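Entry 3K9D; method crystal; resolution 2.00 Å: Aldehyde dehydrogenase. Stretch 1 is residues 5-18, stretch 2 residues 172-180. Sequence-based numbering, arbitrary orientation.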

# COMPACT_ATOMS: atom_id res chain seq x y z
N ASP A 5 -18.96 -20.15 -24.66
CA ASP A 5 -17.60 -19.65 -24.91
C ASP A 5 -16.79 -19.54 -23.63
O ASP A 5 -17.28 -19.07 -22.60
N LYS A 6 -15.52 -19.96 -23.74
CA LYS A 6 -14.63 -20.18 -22.61
C LYS A 6 -14.37 -18.91 -21.82
O LYS A 6 -14.34 -18.95 -20.59
N ASP A 7 -14.18 -17.80 -22.53
CA ASP A 7 -13.89 -16.52 -21.90
C ASP A 7 -15.08 -15.99 -21.07
O ASP A 7 -14.90 -15.52 -19.95
N LEU A 8 -16.29 -16.15 -21.60
CA LEU A 8 -17.51 -15.69 -20.94
C LEU A 8 -17.95 -16.59 -19.79
O LEU A 8 -18.45 -16.09 -18.78
N ARG A 9 -17.77 -17.91 -19.94
CA ARG A 9 -17.92 -18.85 -18.81
C ARG A 9 -16.96 -18.50 -17.67
O ARG A 9 -17.34 -18.53 -16.51
N SER A 10 -15.71 -18.17 -18.02
CA SER A 10 -14.69 -17.80 -17.05
C SER A 10 -14.96 -16.48 -16.30
O SER A 10 -14.82 -16.44 -15.08
N ILE A 11 -15.34 -15.42 -17.04
CA ILE A 11 -15.81 -14.17 -16.44
C ILE A 11 -16.98 -14.42 -15.47
O ILE A 11 -16.96 -13.97 -14.30
N GLN A 12 -17.99 -15.15 -15.95
CA GLN A 12 -19.14 -15.53 -15.12
C GLN A 12 -18.70 -16.21 -13.83
O GLN A 12 -19.17 -15.86 -12.75
N GLU A 13 -17.75 -17.14 -13.94
CA GLU A 13 -17.28 -17.92 -12.80
C GLU A 13 -16.68 -17.03 -11.73
O GLU A 13 -16.99 -17.15 -10.56
N VAL A 14 -15.81 -16.12 -12.18
CA VAL A 14 -15.11 -15.18 -11.32
C VAL A 14 -16.07 -14.25 -10.52
O VAL A 14 -15.90 -14.07 -9.32
N ARG A 15 -17.07 -13.69 -11.20
CA ARG A 15 -18.15 -12.95 -10.53
C ARG A 15 -18.93 -13.79 -9.49
O ARG A 15 -19.25 -13.29 -8.43
N ASN A 16 -19.19 -15.06 -9.80
CA ASN A 16 -19.83 -15.98 -8.83
C ASN A 16 -18.93 -16.24 -7.62
O ASN A 16 -19.36 -16.13 -6.48
N LEU A 17 -17.67 -16.56 -7.90
CA LEU A 17 -16.65 -16.78 -6.89
C LEU A 17 -16.40 -15.59 -5.96
O LEU A 17 -16.27 -15.75 -4.76
N ILE A 18 -16.33 -14.39 -6.53
CA ILE A 18 -16.20 -13.16 -5.75
C ILE A 18 -17.44 -12.92 -4.85
O ILE A 18 -17.30 -12.61 -3.66
N ILE A 172 -12.72 -19.74 0.57
CA ILE A 172 -11.47 -20.13 -0.10
C ILE A 172 -11.83 -20.81 -1.41
O ILE A 172 -12.41 -21.90 -1.42
N SER A 173 -11.51 -20.16 -2.52
CA SER A 173 -11.92 -20.66 -3.82
C SER A 173 -10.86 -20.42 -4.89
O SER A 173 -9.86 -19.75 -4.65
N CYS A 174 -11.11 -20.96 -6.08
CA CYS A 174 -10.16 -20.88 -7.17
C CYS A 174 -10.92 -20.95 -8.48
O CYS A 174 -11.85 -21.75 -8.60
N MET A 175 -10.54 -20.09 -9.43
CA MET A 175 -10.98 -20.22 -10.83
C MET A 175 -10.63 -21.62 -11.36
O MET A 175 -9.51 -22.09 -11.18
N THR A 176 -11.60 -22.26 -12.01
CA THR A 176 -11.43 -23.61 -12.54
C THR A 176 -11.10 -23.58 -14.03
O THR A 176 -10.63 -24.57 -14.59
N VAL A 177 -11.38 -22.43 -14.65
CA VAL A 177 -11.09 -22.15 -16.06
C VAL A 177 -10.17 -20.91 -16.16
O VAL A 177 -10.63 -19.76 -16.07
N PRO A 178 -8.85 -21.14 -16.36
CA PRO A 178 -7.91 -20.02 -16.44
C PRO A 178 -8.02 -19.29 -17.77
O PRO A 178 -7.81 -19.89 -18.82
N THR A 179 -8.41 -18.02 -17.72
CA THR A 179 -8.38 -17.15 -18.90
C THR A 179 -7.81 -15.81 -18.48
O THR A 179 -7.90 -15.43 -17.30
N ILE A 180 -7.21 -15.10 -19.43
CA ILE A 180 -6.77 -13.73 -19.17
C ILE A 180 -7.99 -12.79 -18.95
O ILE A 180 -7.88 -11.80 -18.22

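When a helix packs against a strand and the loop that follows it, polar groups of the loop can find partners among the helix side chains or in water. The N-terminal region of this aldehyde dehydrogenase illustrates the principle. Helix 6-18 runs almost exactly antiparallel to strand 172-174, at 176°, and the register continues into the loop beyond the strand, pairing Leu17 with Ser173, Val14 with Met175, Ser10 with Val177 and Asp7 with Thr179. From Arg9 to Ile18 the backbone amides make i to i-4 bonds within the helix, and the direct hydrogen bonds to the other stretch come from side chains on the helix side.

Glu13 does most of this work. Its CA-to-CB bond points toward the loop, and chi1 and chi2 are both t, an extended shape that carries the carboxylate to Thr176. There Glu13 OE2 accepts from Thr176 OG1 at 2.9 Å and from Thr176 N at 3.0 Å, while Glu13 OE1 receives a weak bond from the same Thr176 N at 3.2 Å. The p rotamer of Thr176 brings its hydroxyl to the same carboxylate that its amide addresses, so one acidic group satisfies two donors of one residue.

Ser10, one helical turn earlier, is buried and also points toward the loop. With chi1 t, Ser10 OG lies 2.8 Å from Thr179 OG1 in a hydrogen bond whose donor could be either hydroxyl. Thr179, chi1 p, also uses OG1 to cap a backbone N just past the stretch. Water 1 ties these polar groups together: it lies within hydrogen-bonding distance of Glu13 OE1 (2.6 Å), Val177 O (2.9 Å) and Ser10 OG (2.8 Å), with more acceptors in reach than protons.

Farther along the helix, water 2 provides a second bridge, donating to Leu17 O at 2.7 Å and accepting from Ser173 OG at 2.9 Å, so a serine in the p rotamer reaches a helical carbonyl through solvent.

Apolar groups fill the spaces between these polar sites. Val14, chi1 t, places Val14 CG2 3.6 Å from Met175 CG. Leu17, m then t, points toward the strand and sets Leu17 CD2 3.8 Å from Ser173 CB. Val177, chi1 t, meets the aliphatic part of Lys6, with Lys6 CG 3.7 Å from Val177 CG1; Val177 CG2 lies at the edge of the Arg9 guanidinium, 3.9 Å from Arg9 NH1. Lys6 leaves the helix sideways, but its end comes nearer, bringing Lys6 CE within 3.8 Å of Thr179 CG2.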

# COMPACT_ATOMS: atom_id res chain seq x y z
CB ASP A 5 -17.63 -18.29 -25.60
CG ASP A 5 -18.04 -18.38 -27.05
OD1 ASP A 5 -18.32 -19.50 -27.54
OD2 ASP A 5 -18.09 -17.32 -27.71
CB LYS A 6 -13.31 -20.79 -23.10
CG LYS A 6 -12.52 -21.47 -22.00
CD LYS A 6 -11.23 -22.11 -22.49
CE LYS A 6 -10.05 -21.16 -22.39
NZ LYS A 6 -8.76 -21.89 -22.22
CB ASP A 7 -13.39 -15.48 -22.93
CG ASP A 7 -14.38 -15.21 -24.08
OD1 ASP A 7 -15.14 -16.11 -24.52
OD2 ASP A 7 -14.37 -14.06 -24.58
CB LEU A 8 -18.64 -15.53 -21.96
CG LEU A 8 -18.36 -14.60 -23.15
CD1 LEU A 8 -19.46 -14.72 -24.16
CD2 LEU A 8 -18.13 -13.14 -22.75
CB ARG A 9 -17.71 -20.30 -19.25
CG ARG A 9 -18.84 -20.91 -20.06
CD ARG A 9 -18.63 -22.42 -20.21
NE ARG A 9 -17.59 -22.79 -21.18
CZ ARG A 9 -16.36 -23.20 -20.88
NH1 ARG A 9 -15.96 -23.31 -19.62
NH2 ARG A 9 -15.52 -23.51 -21.86
CB SER A 10 -13.30 -17.79 -17.69
OG SER A 10 -12.30 -17.29 -16.82
CB ILE A 11 -16.26 -13.14 -17.51
CG1 ILE A 11 -15.06 -12.68 -18.33
CG2 ILE A 11 -16.92 -11.92 -16.86
CD1 ILE A 11 -15.41 -12.12 -19.71
CB GLN A 12 -20.10 -16.44 -15.88
CG GLN A 12 -21.42 -16.72 -15.13
CD GLN A 12 -22.33 -15.51 -15.09
OE1 GLN A 12 -23.08 -15.26 -16.03
NE2 GLN A 12 -22.28 -14.75 -14.00
CB GLU A 13 -16.26 -18.96 -13.23
CG GLU A 13 -16.13 -20.10 -12.24
CD GLU A 13 -14.81 -20.82 -12.34
OE1 GLU A 13 -14.06 -20.60 -13.33
OE2 GLU A 13 -14.52 -21.61 -11.42
CB VAL A 14 -14.09 -14.39 -12.17
CG1 VAL A 14 -13.57 -13.21 -11.44
CG2 VAL A 14 -12.95 -15.32 -12.56
CB ARG A 15 -19.12 -12.38 -11.57
CG ARG A 15 -18.49 -11.43 -12.57
CD ARG A 15 -19.56 -10.85 -13.48
NE ARG A 15 -19.02 -10.16 -14.65
CZ ARG A 15 -19.76 -9.76 -15.68
NH1 ARG A 15 -21.06 -9.99 -15.71
NH2 ARG A 15 -19.20 -9.12 -16.70
CB ASN A 16 -20.23 -17.31 -9.49
CG ASN A 16 -21.27 -17.14 -10.58
OD1 ASN A 16 -22.06 -16.20 -10.57
ND2 ASN A 16 -21.28 -18.07 -11.53
CB LEU A 17 -15.33 -17.22 -7.56
CG LEU A 17 -15.32 -18.60 -8.24
CD1 LEU A 17 -14.03 -18.82 -9.00
CD2 LEU A 17 -15.54 -19.70 -7.24
CB ILE A 18 -15.90 -11.94 -6.66
CG1 ILE A 18 -14.45 -12.00 -7.15
CG2 ILE A 18 -16.16 -10.61 -5.95
CD1 ILE A 18 -14.19 -11.12 -8.32
CB ILE A 172 -10.61 -21.09 0.78
CG1 ILE A 172 -10.29 -20.44 2.13
CG2 ILE A 172 -9.34 -21.52 0.02
CD1 ILE A 172 -10.07 -21.42 3.24
CB SER A 173 -13.28 -20.06 -4.23
OG SER A 173 -13.20 -18.64 -4.36
CB CYS A 174 -9.18 -22.07 -7.08
SG CYS A 174 -7.76 -22.04 -8.20
CB MET A 175 -10.30 -19.17 -11.72
CG MET A 175 -10.50 -17.71 -11.30
SD MET A 175 -9.38 -16.58 -12.12
CE MET A 175 -9.69 -17.02 -13.83
CB THR A 176 -12.67 -24.48 -12.29
OG1 THR A 176 -13.80 -23.91 -12.96
CG2 THR A 176 -12.95 -24.57 -10.79
CB VAL A 177 -12.41 -21.87 -16.86
CG1 VAL A 177 -12.11 -21.67 -18.34
CG2 VAL A 177 -13.43 -22.99 -16.67
CB PRO A 178 -6.53 -20.69 -16.32
CG PRO A 178 -6.76 -22.13 -16.11
CD PRO A 178 -8.17 -22.44 -16.52
CB THR A 179 -9.78 -16.95 -19.60
OG1 THR A 179 -10.65 -16.16 -18.79
CG2 THR A 179 -10.45 -18.28 -19.93
CB ILE A 180 -5.81 -13.17 -20.26
CG1 ILE A 180 -6.52 -12.94 -21.60
CG2 ILE A 180 -4.59 -14.10 -20.44
CD1 ILE A 180 -6.11 -11.64 -22.29
O HOH W 1 -12.72 -18.69 -14.43
O HOH W 2 -15.89 -17.99 -3.37